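Local coordinates for protein L-lysine 6-monooxygenase involved in desferrioxamine biosynthesis (Erwinia amylovora CFBP1430, PDB 5O8P) that probably uses FAD and NADPH to hydroxylate the terminal amine of cadaverine, a step in the biosynthesis of the siderophore desferrioxamine, at residues Q190-S200 / F218-A228. Residues are numbered along the deposited sequence; the frame is centred on the assembly and turned at random.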
# COMPACT_ATOMS: atom_id res chain seq x y z
N GLN B 190 -17.42 1.46 29.23
CA GLN B 190 -18.40 1.78 28.17
C GLN B 190 -19.80 2.13 28.69
O GLN B 190 -20.57 2.79 27.98
CB GLN B 190 -18.45 0.66 27.11
CG GLN B 190 -17.15 0.56 26.30
CD GLN B 190 -17.19 -0.44 25.16
OE1 GLN B 190 -17.49 -1.61 25.38
NE2 GLN B 190 -16.90 0.01 23.95
N LYS B 191 -20.12 1.74 29.92
CA LYS B 191 -21.35 2.19 30.59
C LYS B 191 -21.33 3.66 31.04
O LYS B 191 -22.38 4.22 31.33
CB LYS B 191 -21.67 1.31 31.81
CG LYS B 191 -22.15 -0.08 31.46
CD LYS B 191 -22.37 -0.93 32.70
CE LYS B 191 -22.60 -2.39 32.32
NZ LYS B 191 -22.25 -3.34 33.42
N LYS B 192 -20.14 4.25 31.13
CA LYS B 192 -20.01 5.63 31.61
C LYS B 192 -20.38 6.66 30.54
O LYS B 192 -20.47 6.34 29.35
CB LYS B 192 -18.59 5.89 32.13
CG LYS B 192 -18.15 4.91 33.21
CD LYS B 192 -16.86 5.35 33.87
CE LYS B 192 -16.32 4.32 34.85
NZ LYS B 192 -17.11 4.20 36.11
N ARG B 193 -20.65 7.88 31.00
CA ARG B 193 -21.04 8.99 30.13
C ARG B 193 -19.85 9.56 29.37
O ARG B 193 -20.03 10.06 28.27
CB ARG B 193 -21.70 10.12 30.92
CG ARG B 193 -23.19 9.95 31.17
CD ARG B 193 -23.77 11.21 31.80
NE ARG B 193 -25.05 10.96 32.49
CZ ARG B 193 -25.19 10.33 33.66
NH1 ARG B 193 -24.13 9.85 34.33
NH2 ARG B 193 -26.41 10.17 34.17
N SER B 194 -18.67 9.52 29.98
CA SER B 194 -17.44 10.06 29.38
C SER B 194 -16.24 9.20 29.75
O SER B 194 -16.15 8.70 30.87
CB SER B 194 -17.21 11.51 29.83
OG SER B 194 -17.20 11.60 31.25
N ILE B 195 -15.33 9.02 28.79
CA ILE B 195 -14.08 8.29 28.99
C ILE B 195 -12.95 9.17 28.50
O ILE B 195 -13.11 9.85 27.49
CB ILE B 195 -14.05 6.97 28.18
CG1 ILE B 195 -15.26 6.09 28.52
CG2 ILE B 195 -12.73 6.22 28.40
CD1 ILE B 195 -15.44 4.91 27.58
N THR B 196 -11.82 9.15 29.20
CA THR B 196 -10.65 9.92 28.79
C THR B 196 -9.41 9.05 28.80
O THR B 196 -8.99 8.58 29.84
CB THR B 196 -10.44 11.14 29.70
OG1 THR B 196 -11.56 12.02 29.59
CG2 THR B 196 -9.15 11.90 29.33
N VAL B 197 -8.81 8.86 27.64
CA VAL B 197 -7.53 8.19 27.55
C VAL B 197 -6.42 9.23 27.77
O VAL B 197 -6.35 10.22 27.06
CB VAL B 197 -7.35 7.48 26.21
CG1 VAL B 197 -6.00 6.79 26.16
CG2 VAL B 197 -8.47 6.48 25.99
N LEU B 198 -5.57 8.98 28.74
CA LEU B 198 -4.50 9.87 29.11
C LEU B 198 -3.17 9.17 28.78
O LEU B 198 -2.91 8.09 29.28
CB LEU B 198 -4.65 10.21 30.58
CG LEU B 198 -4.07 11.55 31.02
CD1 LEU B 198 -4.88 12.12 32.17
CD2 LEU B 198 -2.60 11.40 31.41
N GLY B 199 -2.36 9.77 27.90
CA GLY B 199 -1.10 9.16 27.42
C GLY B 199 -0.97 9.15 25.90
O GLY B 199 -1.96 9.22 25.19
N SER B 200 0.27 9.05 25.42
CA SER B 200 0.61 9.29 24.00
C SER B 200 0.91 8.02 23.15
O SER B 200 0.94 8.09 21.94
CB SER B 200 1.86 10.19 23.94
OG SER B 200 3.06 9.46 24.20
N PHE B 218 -22.69 3.15 22.37
CA PHE B 218 -22.91 3.59 23.76
C PHE B 218 -22.97 5.11 23.77
O PHE B 218 -22.79 5.76 22.75
CB PHE B 218 -21.80 3.09 24.67
CG PHE B 218 -21.58 1.61 24.60
CD1 PHE B 218 -20.78 1.05 23.62
CD2 PHE B 218 -22.15 0.78 25.55
CE1 PHE B 218 -20.58 -0.32 23.56
CE2 PHE B 218 -21.96 -0.60 25.50
CZ PHE B 218 -21.16 -1.15 24.50
N GLY B 219 -23.23 5.68 24.93
CA GLY B 219 -23.37 7.14 25.01
C GLY B 219 -22.12 7.95 24.74
O GLY B 219 -22.21 9.06 24.23
N TYR B 220 -20.95 7.38 25.03
CA TYR B 220 -19.88 8.14 25.70
C TYR B 220 -19.24 9.26 24.92
O TYR B 220 -19.18 9.24 23.69
CB TYR B 220 -18.79 7.26 26.33
CG TYR B 220 -18.25 6.13 25.48
CD1 TYR B 220 -17.26 6.36 24.53
CD2 TYR B 220 -18.72 4.83 25.66
CE1 TYR B 220 -16.78 5.32 23.76
CE2 TYR B 220 -18.24 3.79 24.89
CZ TYR B 220 -17.27 4.03 23.94
OH TYR B 220 -16.81 2.98 23.20
N GLN B 221 -18.79 10.26 25.67
CA GLN B 221 -17.80 11.21 25.21
C GLN B 221 -16.46 10.47 25.29
O GLN B 221 -16.21 9.73 26.24
CB GLN B 221 -17.77 12.45 26.11
CG GLN B 221 -16.68 13.45 25.74
CD GLN B 221 -16.80 14.75 26.52
OE1 GLN B 221 -16.29 14.87 27.62
NE2 GLN B 221 -17.46 15.73 25.92
N LEU B 222 -15.62 10.68 24.28
CA LEU B 222 -14.35 9.99 24.20
C LEU B 222 -13.22 10.99 24.00
O LEU B 222 -13.04 11.55 22.92
CB LEU B 222 -14.39 8.97 23.07
CG LEU B 222 -13.15 8.09 22.93
CD1 LEU B 222 -12.89 7.34 24.24
CD2 LEU B 222 -13.31 7.11 21.77
N ASN B 223 -12.45 11.20 25.07
CA ASN B 223 -11.39 12.19 25.08
C ASN B 223 -10.02 11.54 25.04
O ASN B 223 -9.88 10.36 25.37
CB ASN B 223 -11.54 13.07 26.30
CG ASN B 223 -12.90 13.73 26.36
OD1 ASN B 223 -13.44 14.15 25.34
ND2 ASN B 223 -13.47 13.82 27.55
N TRP B 224 -9.03 12.30 24.58
CA TRP B 224 -7.64 11.86 24.54
C TRP B 224 -6.77 13.04 24.88
O TRP B 224 -6.77 14.03 24.15
CB TRP B 224 -7.29 11.34 23.16
CG TRP B 224 -6.01 10.54 23.05
CD1 TRP B 224 -5.06 10.35 24.01
CD2 TRP B 224 -5.53 9.88 21.88
NE1 TRP B 224 -4.05 9.57 23.53
CE2 TRP B 224 -4.31 9.27 22.22
CE3 TRP B 224 -6.02 9.74 20.58
CZ2 TRP B 224 -3.56 8.52 21.31
CZ3 TRP B 224 -5.28 9.00 19.66
CH2 TRP B 224 -4.06 8.39 20.03
N ILE B 225 -6.04 12.96 25.98
CA ILE B 225 -5.16 14.04 26.41
C ILE B 225 -3.77 13.46 26.49
O ILE B 225 -3.62 12.36 26.98
CB ILE B 225 -5.59 14.58 27.78
CG1 ILE B 225 -7.01 15.17 27.66
CG2 ILE B 225 -4.58 15.61 28.30
CD1 ILE B 225 -7.60 15.62 28.98
N THR B 226 -2.78 14.19 26.00
CA THR B 226 -1.38 13.73 26.05
C THR B 226 -0.43 14.87 26.39
O THR B 226 -0.69 16.03 26.05
CB THR B 226 -0.94 13.05 24.73
OG1 THR B 226 0.46 12.78 24.79
CG2 THR B 226 -1.22 13.93 23.50
N ARG B 227 0.66 14.54 27.08
CA ARG B 227 1.75 15.50 27.33
C ARG B 227 2.58 15.73 26.07
O ARG B 227 3.17 16.80 25.90
CB ARG B 227 2.66 15.04 28.48
CG ARG B 227 3.66 16.11 28.94
CD ARG B 227 5.06 15.55 29.20
NE ARG B 227 5.08 14.71 30.39
CZ ARG B 227 5.29 15.14 31.64
NH1 ARG B 227 5.52 16.42 31.91
NH2 ARG B 227 5.28 14.26 32.64
N ALA B 228 2.62 14.72 25.20
CA ALA B 228 3.37 14.78 23.94
C ALA B 228 2.95 15.99 23.11
O ALA B 228 1.78 16.37 23.12
CB ALA B 228 3.16 13.50 23.14
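Ser194 to Leu198 pair with Gln221 to Ile225 as neighbouring parallel strands, their axes 18° apart. Six backbone hydrogen bonds link them, from Gln221 N to Arg193 O at one end to Gly199 N and Ile225 O at the other. From within its strand, Trp224 extends its indole toward the other segment, past the end of strand 194-198. Its CG lies anti to the backbone N (chi1 -166°), and NE1 donates to Gly199 O at 2.7 Å, with the oxygen close to the ring plane. Gly199 opens a GxGxxA sequence of Rossmann type, so the bond probably steadies the start of that turn. On the same face, Ile195 CD1 sits 3.7 Å from the centroid of the Tyr220 ring, squarely over it. Gln190 NE2 donates to Tyr220 OH at 3.1 Å, while Gln190 CB covers one face of the Phe218 ring. The same NE2 also bonds Asp214, and the tyrosine OH bonds Leu211 O. The other face carries Thr196 and Asn223. Asn223 ND2 bonds Gln221 OE1 at 3.0 Å and, weakly, Thr196 OG1. Thr333 also bonds Thr196 OG1, Asn298 bonds Asn223 OD1, and Asp296 bonds Gln221 NE2. Ser200 and Arg227 bind NADP(+), which is absent from this chain, consistent with a Rossmann-type dinucleotide fold. Helix 202-213 completes the beta-alpha-beta crossover, covering Val197 and Trp224, while strands 335-338 and 297-300 flank the pair in the five-stranded parallel sheet.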